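Local coordinates for putative oxidoreductase yhhX (Escherichia coli K-12, PDB 3F4L), which probably acts as an NADP-dependent oxidoreductase of the Gfo/Idh/MocA family, perhaps oxidising scyllo-inositol, at residues 3-8 with 27-32; 148-153 with 235-240. All blocks are in the same frame, centred on the assembly; numbering follows the deposited sequence.

Contact 1: residues 3-8 with 27-32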
ATOM      1  N   ILE A   3      34.418  22.258 -17.944  1.00 26.70           N
ATOM      2  CA  ILE A   3      34.632  22.499 -16.519  1.00 25.24           C
ATOM      3  C   ILE A   3      35.492  21.371 -15.969  1.00 23.85           C
ATOM      4  O   ILE A   3      35.236  20.208 -16.268  1.00 23.49           O
ATOM      5  CB  ILE A   3      33.311  22.467 -15.712  1.00 25.14           C
ATOM      6  CG1 ILE A   3      32.320  23.482 -16.274  1.00 26.63           C
ATOM      7  CG2 ILE A   3      33.601  22.740 -14.240  1.00 24.93           C
ATOM      8  CD1 ILE A   3      31.005  23.534 -15.515  1.00 27.33           C
ATOM      9  N   ASN A   4      36.504  21.712 -15.174  1.00 23.00           N
ATOM     10  CA  ASN A   4      37.366  20.708 -14.556  1.00 22.54           C
ATOM     11  C   ASN A   4      36.757  20.313 -13.216  1.00 23.35           C
ATOM     12  O   ASN A   4      36.309  21.168 -12.441  1.00 22.30           O
ATOM     13  CB  ASN A   4      38.777  21.250 -14.313  1.00 22.03           C
ATOM     14  CG  ASN A   4      39.612  21.297 -15.576  1.00 26.69           C
ATOM     15  OD1 ASN A   4      40.852  21.391 -15.523  1.00 24.91           O
ATOM     16  ND2 ASN A   4      38.946  21.240 -16.723  1.00 19.94           N
ATOM     17  N   CYS A   5      36.734  19.014 -12.945  1.00 21.83           N
ATOM     18  CA  CYS A   5      36.189  18.536 -11.691  1.00 19.57           C
ATOM     19  C   CYS A   5      37.174  17.574 -11.049  1.00 18.77           C
ATOM     20  O   CYS A   5      38.204  17.229 -11.646  1.00 18.79           O
ATOM     21  CB  CYS A   5      34.839  17.851 -11.928  1.00 21.30           C
ATOM     22  SG  CYS A   5      34.880  16.420 -13.055  1.00 20.56           S
ATOM     23  N   ALA A   6      36.868  17.153  -9.829  1.00 18.24           N
ATOM     24  CA  ALA A   6      37.721  16.222  -9.115  1.00 18.24           C
ATOM     25  C   ALA A   6      36.891  15.362  -8.175  1.00 19.01           C
ATOM     26  O   ALA A   6      35.879  15.803  -7.642  1.00 20.77           O
ATOM     27  CB  ALA A   6      38.787  16.980  -8.335  1.00 13.55           C
ATOM     28  N   PHE A   7      37.319  14.124  -7.971  1.00 18.21           N
ATOM     29  CA  PHE A   7      36.590  13.243  -7.082  1.00 16.73           C
ATOM     30  C   PHE A   7      37.337  12.940  -5.808  1.00 16.61           C
ATOM     31  O   PHE A   7      38.550  12.725  -5.821  1.00 16.48           O
ATOM     32  CB  PHE A   7      36.271  11.912  -7.769  1.00 18.74           C
ATOM     33  CG  PHE A   7      35.266  12.024  -8.854  1.00 17.78           C
ATOM     34  CD1 PHE A   7      35.628  12.496 -10.111  1.00 18.64           C
ATOM     35  CD2 PHE A   7      33.935  11.691  -8.614  1.00 20.51           C
ATOM     36  CE1 PHE A   7      34.669  12.636 -11.117  1.00 19.49           C
ATOM     37  CE2 PHE A   7      32.972  11.824  -9.605  1.00 17.66           C
ATOM     38  CZ  PHE A   7      33.335  12.297 -10.857  1.00 18.80           C
ATOM     39  N   ILE A   8      36.603  12.946  -4.701  1.00 13.53           N
ATOM     40  CA  ILE A   8      37.172  12.580  -3.417  1.00 15.73           C
ATOM     41  C   ILE A   8      36.603  11.183  -3.215  1.00 15.92           C
ATOM     42  O   ILE A   8      35.415  11.022  -2.906  1.00 13.59           O
ATOM     43  CB  ILE A   8      36.673  13.466  -2.265  1.00 14.84           C
ATOM     44  CG1 ILE A   8      36.945  14.942  -2.567  1.00 17.16           C
ATOM     45  CG2 ILE A   8      37.358  13.047  -0.974  1.00 16.06           C
ATOM     46  CD1 ILE A   8      38.375  15.257  -2.822  1.00 24.05           C
ATOM     47  N   ASP A  27      33.389  17.038 -23.768  1.00 23.60           N
ATOM     48  CA  ASP A  27      33.270  18.384 -24.320  1.00 26.92           C
ATOM     49  C   ASP A  27      32.694  19.348 -23.286  1.00 25.69           C
ATOM     50  O   ASP A  27      32.710  20.566 -23.489  1.00 23.49           O
ATOM     51  CB  ASP A  27      32.391  18.381 -25.581  1.00 32.65           C
ATOM     52  CG  ASP A  27      31.226  17.412 -25.481  1.00 39.45           C
ATOM     53  OD1 ASP A  27      30.529  17.415 -24.440  1.00 43.79           O
ATOM     54  OD2 ASP A  27      31.005  16.645 -26.449  1.00 45.00           O
ATOM     55  N   SER A  28      32.207  18.797 -22.174  1.00 22.64           N
ATOM     56  CA  SER A  28      31.613  19.590 -21.098  1.00 23.53           C
ATOM     57  C   SER A  28      32.439  19.547 -19.814  1.00 22.95           C
ATOM     58  O   SER A  28      32.579  20.556 -19.116  1.00 23.24           O
ATOM     59  CB  SER A  28      30.206  19.074 -20.779  1.00 23.43           C
ATOM     60  OG  SER A  28      29.417  18.992 -21.949  1.00 32.27           O
ATOM     61  N   TRP A  29      32.980  18.371 -19.505  1.00 19.88           N
ATOM     62  CA  TRP A  29      33.766  18.191 -18.294  1.00 19.17           C
ATOM     63  C   TRP A  29      35.083  17.460 -18.505  1.00 19.19           C
ATOM     64  O   TRP A  29      35.217  16.643 -19.414  1.00 19.43           O
ATOM     65  CB  TRP A  29      32.971  17.394 -17.263  1.00 18.48           C
ATOM     66  CG  TRP A  29      31.688  18.007 -16.855  1.00 17.19           C
ATOM     67  CD1 TRP A  29      30.503  17.974 -17.533  1.00 16.83           C
ATOM     68  CD2 TRP A  29      31.450  18.739 -15.656  1.00 16.07           C
ATOM     69  NE1 TRP A  29      29.533  18.644 -16.820  1.00 17.10           N
ATOM     70  CE2 TRP A  29      30.090  19.123 -15.663  1.00 16.62           C
ATOM     71  CE3 TRP A  29      32.256  19.112 -14.570  1.00 16.08           C
ATOM     72  CZ2 TRP A  29      29.515  19.863 -14.623  1.00 15.93           C
ATOM     73  CZ3 TRP A  29      31.685  19.849 -13.538  1.00 17.17           C
ATOM     74  CH2 TRP A  29      30.325  20.215 -13.573  1.00 13.38           C
ATOM     75  N   HIS A  30      36.039  17.754 -17.631  1.00 16.64           N
ATOM     76  CA  HIS A  30      37.352  17.122 -17.645  1.00 19.01           C
ATOM     77  C   HIS A  30      37.706  16.756 -16.207  1.00 18.36           C
ATOM     78  O   HIS A  30      37.737  17.625 -15.330  1.00 18.83           O
ATOM     79  CB  HIS A  30      38.428  18.064 -18.195  1.00 19.23           C
ATOM     80  CG  HIS A  30      39.812  17.508 -18.066  1.00 19.22           C
ATOM     81  ND1 HIS A  30      40.681  17.901 -17.073  1.00 21.94           N
ATOM     82  CD2 HIS A  30      40.440  16.524 -18.749  1.00 20.59           C
ATOM     83  CE1 HIS A  30      41.786  17.181 -17.147  1.00 21.52           C
ATOM     84  NE2 HIS A  30      41.665  16.337 -18.154  1.00 18.75           N
ATOM     85  N   VAL A  31      37.951  15.472 -15.959  1.00 16.58           N
ATOM     86  CA  VAL A  31      38.300  15.017 -14.614  1.00 19.28           C
ATOM     87  C   VAL A  31      39.783  15.260 -14.407  1.00 20.24           C
ATOM     88  O   VAL A  31      40.623  14.518 -14.914  1.00 22.53           O
ATOM     89  CB  VAL A  31      37.979  13.510 -14.433  1.00 20.33           C
ATOM     90  CG1 VAL A  31      38.364  13.050 -13.018  1.00 18.86           C
ATOM     91  CG2 VAL A  31      36.487  13.278 -14.675  1.00 19.39           C
ATOM     92  N   ALA A  32      40.101  16.304 -13.653  1.00 22.27           N
ATOM     93  CA  ALA A  32      41.491  16.676 -13.419  1.00 23.09           C
ATOM     94  C   ALA A  32      42.194  15.868 -12.341  1.00 22.48           C
ATOM     95  O   ALA A  32      43.370  15.543 -12.480  1.00 24.36           O
ATOM     96  CB  ALA A  32      41.577  18.159 -13.088  1.00 21.17           C
TER
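With CG anti to its carbonyl carbon (chi1 -59°), the W29 side chain lays its indole alongside I3, whose CG1 also stands beside its own backbone N while CG2 is anti to that nitrogen. The outcome is a CH-pi contact: I3 CB sits over one face of the W29 six-membered ring, 4.0 Å from its centroid and offset toward the rim. The two branches follow the ring outward, I3 CG2 reaching W29 CZ3 at 3.5 Å and CD1 settling near CH2. C5 adds CB beside W29 CE3, while C5 SG, in the crowded position between backbone N and carbonyl carbon, meets V31 CG2 at 3.9 Å and approaches the indole obliquely. An alanine at W29 would remove the indole from beside I3 and C5, and would probably leave their packing less well defined. On the other face of the sheet from I3, C5 and W29, the N4 amide runs alongside H30, ND2 at the imidazole edge and the planes 49° apart. Parallel pairing underlies all this. I3 N donates to S28 O (2.8 Å) and H30 N to I3 O, each donor above the carbonyl plane; C5 N then meets H30 O in plane, and A32 N lies nearly along the C5 carbonyl axis. The pair supplies both strands of a Rossmann-fold beta-alpha-beta unit: connecting helix 12-22 touches F7 and V31, helix 300-311 packs on I3 and W29, and strand 66-71 continues the sheet beyond 3-8.

Contact 2: residues 148-153 with 235-240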
ATOM      1  N   GLU A 148      -3.358   9.534  -5.326  1.00 14.83           N
ATOM      2  CA  GLU A 148      -2.457   8.547  -4.765  1.00 18.10           C
ATOM      3  C   GLU A 148      -1.298   8.171  -5.681  1.00 17.01           C
ATOM      4  O   GLU A 148      -1.456   8.028  -6.892  1.00 16.16           O
ATOM      5  CB  GLU A 148      -3.222   7.284  -4.352  1.00 21.22           C
ATOM      6  CG  GLU A 148      -2.384   6.343  -3.479  1.00 28.11           C
ATOM      7  CD  GLU A 148      -3.206   5.595  -2.433  1.00 32.72           C
ATOM      8  OE1 GLU A 148      -4.028   6.240  -1.750  1.00 35.95           O
ATOM      9  OE2 GLU A 148      -3.013   4.369  -2.277  1.00 32.25           O
ATOM     10  N   VAL A 149      -0.128   8.036  -5.071  1.00 14.64           N
ATOM     11  CA  VAL A 149       1.093   7.662  -5.768  1.00 15.02           C
ATOM     12  C   VAL A 149       1.703   6.557  -4.916  1.00 14.83           C
ATOM     13  O   VAL A 149       1.704   6.636  -3.684  1.00 13.07           O
ATOM     14  CB  VAL A 149       2.076   8.868  -5.878  1.00 16.35           C
ATOM     15  CG1 VAL A 149       3.421   8.422  -6.486  1.00 15.20           C
ATOM     16  CG2 VAL A 149       1.466   9.951  -6.753  1.00 16.87           C
ATOM     17  N   GLU A 150       2.192   5.507  -5.566  1.00 14.30           N
ATOM     18  CA  GLU A 150       2.793   4.405  -4.840  1.00 15.34           C
ATOM     19  C   GLU A 150       4.093   4.033  -5.543  1.00 15.84           C
ATOM     20  O   GLU A 150       4.103   3.772  -6.744  1.00 15.99           O
ATOM     21  CB  GLU A 150       1.833   3.216  -4.817  1.00 19.68           C
ATOM     22  CG  GLU A 150       2.159   2.141  -3.783  1.00 27.05           C
ATOM     23  CD  GLU A 150       1.068   1.072  -3.693  1.00 31.37           C
ATOM     24  OE1 GLU A 150      -0.126   1.431  -3.588  1.00 33.48           O
ATOM     25  OE2 GLU A 150       1.403  -0.132  -3.719  1.00 35.25           O
ATOM     26  N   SER A 151       5.185   4.032  -4.786  1.00 15.77           N
ATOM     27  CA  SER A 151       6.503   3.698  -5.310  1.00 16.92           C
ATOM     28  C   SER A 151       7.081   2.477  -4.591  1.00 17.29           C
ATOM     29  O   SER A 151       7.075   2.410  -3.359  1.00 17.22           O
ATOM     30  CB  SER A 151       7.443   4.889  -5.132  1.00 17.42           C
ATOM     31  OG  SER A 151       8.768   4.546  -5.479  1.00 20.52           O
ATOM     32  N   HIS A 152       7.583   1.518  -5.364  1.00 16.49           N
ATOM     33  CA  HIS A 152       8.167   0.306  -4.807  1.00 17.61           C
ATOM     34  C   HIS A 152       9.612   0.141  -5.261  1.00 18.49           C
ATOM     35  O   HIS A 152       9.957   0.430  -6.401  1.00 21.39           O
ATOM     36  CB  HIS A 152       7.385  -0.942  -5.245  1.00 15.97           C
ATOM     37  CG  HIS A 152       6.133  -1.199  -4.460  1.00 15.42           C
ATOM     38  ND1 HIS A 152       4.928  -0.592  -4.748  1.00 15.47           N
ATOM     39  CD2 HIS A 152       5.899  -2.016  -3.406  1.00 16.07           C
ATOM     40  CE1 HIS A 152       4.006  -1.026  -3.905  1.00 13.61           C
ATOM     41  NE2 HIS A 152       4.571  -1.891  -3.079  1.00 15.33           N
ATOM     42  N   PHE A 153      10.457  -0.309  -4.349  1.00 17.30           N
ATOM     43  CA  PHE A 153      11.854  -0.578  -4.661  1.00 18.92           C
ATOM     44  C   PHE A 153      12.097  -1.815  -3.809  1.00 17.81           C
ATOM     45  O   PHE A 153      12.529  -1.713  -2.672  1.00 17.53           O
ATOM     46  CB  PHE A 153      12.754   0.581  -4.222  1.00 21.40           C
ATOM     47  CG  PHE A 153      14.090   0.596  -4.913  1.00 22.39           C
ATOM     48  CD1 PHE A 153      15.043  -0.373  -4.627  1.00 23.36           C
ATOM     49  CD2 PHE A 153      14.376   1.554  -5.884  1.00 24.69           C
ATOM     50  CE1 PHE A 153      16.264  -0.395  -5.301  1.00 24.83           C
ATOM     51  CE2 PHE A 153      15.594   1.546  -6.564  1.00 23.03           C
ATOM     52  CZ  PHE A 153      16.541   0.565  -6.271  1.00 26.96           C
ATOM     53  N   LYS A 235       6.357  -0.843 -10.435  1.00 16.34           N
ATOM     54  CA  LYS A 235       7.372   0.086  -9.929  1.00 16.07           C
ATOM     55  C   LYS A 235       6.691   1.381  -9.439  1.00 16.20           C
ATOM     56  O   LYS A 235       7.071   1.951  -8.414  1.00 15.37           O
ATOM     57  CB  LYS A 235       8.383   0.418 -11.032  1.00 15.50           C
ATOM     58  CG  LYS A 235       9.449   1.427 -10.604  1.00 14.70           C
ATOM     59  CD  LYS A 235      10.435   0.828  -9.605  1.00 13.60           C
ATOM     60  CE  LYS A 235      11.220   1.921  -8.867  1.00 11.78           C
ATOM     61  NZ  LYS A 235      10.305   2.733  -8.004  1.00 16.01           N
ATOM     62  N   PHE A 236       5.700   1.846 -10.194  1.00 13.76           N
ATOM     63  CA  PHE A 236       4.939   3.041  -9.818  1.00 13.66           C
ATOM     64  C   PHE A 236       3.466   2.843 -10.121  1.00 14.11           C
ATOM     65  O   PHE A 236       3.094   2.196 -11.113  1.00 13.51           O
ATOM     66  CB  PHE A 236       5.381   4.294 -10.589  1.00 13.50           C
ATOM     67  CG  PHE A 236       6.708   4.850 -10.164  1.00 14.73           C
ATOM     68  CD1 PHE A 236       7.857   4.587 -10.910  1.00 12.99           C
ATOM     69  CD2 PHE A 236       6.813   5.632  -9.018  1.00 14.69           C
ATOM     70  CE1 PHE A 236       9.096   5.094 -10.517  1.00 15.92           C
ATOM     71  CE2 PHE A 236       8.046   6.147  -8.617  1.00 16.40           C
ATOM     72  CZ  PHE A 236       9.188   5.878  -9.366  1.00 15.36           C
ATOM     73  N   ILE A 237       2.635   3.425  -9.265  1.00 13.26           N
ATOM     74  CA  ILE A 237       1.190   3.387  -9.430  1.00 14.10           C
ATOM     75  C   ILE A 237       0.754   4.817  -9.141  1.00 14.02           C
ATOM     76  O   ILE A 237       1.204   5.408  -8.164  1.00 11.95           O
ATOM     77  CB  ILE A 237       0.498   2.473  -8.399  1.00 15.24           C
ATOM     78  CG1 ILE A 237       0.917   1.019  -8.603  1.00 15.83           C
ATOM     79  CG2 ILE A 237      -1.023   2.593  -8.547  1.00 16.05           C
ATOM     80  CD1 ILE A 237       0.278   0.077  -7.610  1.00 15.49           C
ATOM     81  N   VAL A 238      -0.089   5.380  -9.998  1.00 13.05           N
ATOM     82  CA  VAL A 238      -0.591   6.740  -9.789  1.00 15.05           C
ATOM     83  C   VAL A 238      -2.087   6.716 -10.080  1.00 14.53           C
ATOM     84  O   VAL A 238      -2.508   6.234 -11.134  1.00 17.19           O
ATOM     85  CB  VAL A 238       0.055   7.764 -10.751  1.00 15.85           C
ATOM     86  CG1 VAL A 238      -0.515   9.161 -10.475  1.00 18.14           C
ATOM     87  CG2 VAL A 238       1.561   7.769 -10.590  1.00 16.28           C
ATOM     88  N   HIS A 239      -2.883   7.216  -9.145  1.00 13.23           N
ATOM     89  CA  HIS A 239      -4.330   7.255  -9.325  1.00 16.68           C
ATOM     90  C   HIS A 239      -4.788   8.694  -9.199  1.00 14.40           C
ATOM     91  O   HIS A 239      -4.417   9.383  -8.252  1.00 16.56           O
ATOM     92  CB  HIS A 239      -5.047   6.387  -8.266  1.00 14.25           C
ATOM     93  CG  HIS A 239      -4.856   4.915  -8.467  1.00 16.95           C
ATOM     94  ND1 HIS A 239      -5.231   4.267  -9.625  1.00 17.03           N
ATOM     95  CD2 HIS A 239      -4.300   3.969  -7.674  1.00 17.10           C
ATOM     96  CE1 HIS A 239      -4.911   2.990  -9.538  1.00 14.05           C
ATOM     97  NE2 HIS A 239      -4.344   2.782  -8.363  1.00 15.43           N
ATOM     98  N   GLY A 240      -5.584   9.133 -10.172  1.00 13.70           N
ATOM     99  CA  GLY A 240      -6.124  10.478 -10.180  1.00 12.97           C
ATOM    100  C   GLY A 240      -7.635  10.364 -10.307  1.00 13.47           C
ATOM    101  O   GLY A 240      -8.163   9.268 -10.431  1.00 13.74           O
TER
HETATM  102  O   HOH W   1      11.859   4.571  -7.068  1.00 21.95           O
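In the large mixed sheet of the C-terminal alpha/beta domain, strands 146-152 and 236-240 run antiparallel, and K235 and F236 form a classic beta bulge against the next strand, 243-247. E148 with H239 and E150 with I237 are hydrogen-bonded pairs; H239 N reaches E148 O at 2.8 Å and E150 N reaches I237 O at 2.8 Å, both in the carbonyl plane. E150 and I237 lie alongside each other, E150 CB to I237 CB 3.9 Å, and both pack on Y233 of the second subunit. E148 turns its end away from the strand partner and forms a salt bridge through OE2 with K224 of that subunit, while H239 ND1 bonds S244. On the other face V149 packs on helix 171-187, V238 on helix 129-140 and F236 on both; S151 shares this face, its OG 3.6 Å from F236 CE2. K235 starts out pointing away, but bends at chi2 (71°) and chi4 (66°), bringing K235 NZ back to H152 O at 2.8 Å, above the carbonyl plane. The same NZ of K235 gives a 2.6 Å bond to a water oxygen that in turn donates weakly to S151 OG, and it stands over the rim of the F236 ring. Burial would tend to disfavour the charge on this ammonium, whereas the carbonyl and the water would probably stabilise it.

How the contacts relate
From the N terminus, the chain lays down strand 3-8, passes through helix 12-22 and returns alongside at 29-32, so contact 1 closes a short loop of 18 intervening residues. Contact 2 opens only later and closes a much longer one: 81 residues of helix, strand and connection separate 148-153 from 235-240, which comes back antiparallel. The two closures therefore follow in series, neither nesting nor crossing. The centres of contact 1 and contact 2 lie about 37 Å apart, on opposite sides of the chain's centre, and nowhere do the two touch. Contact 1 pairs two strands of the Rossmann domain, which probably binds the nucleotide, whereas contact 2 joins strands within the C-terminal sheet, whose face meets the second subunit.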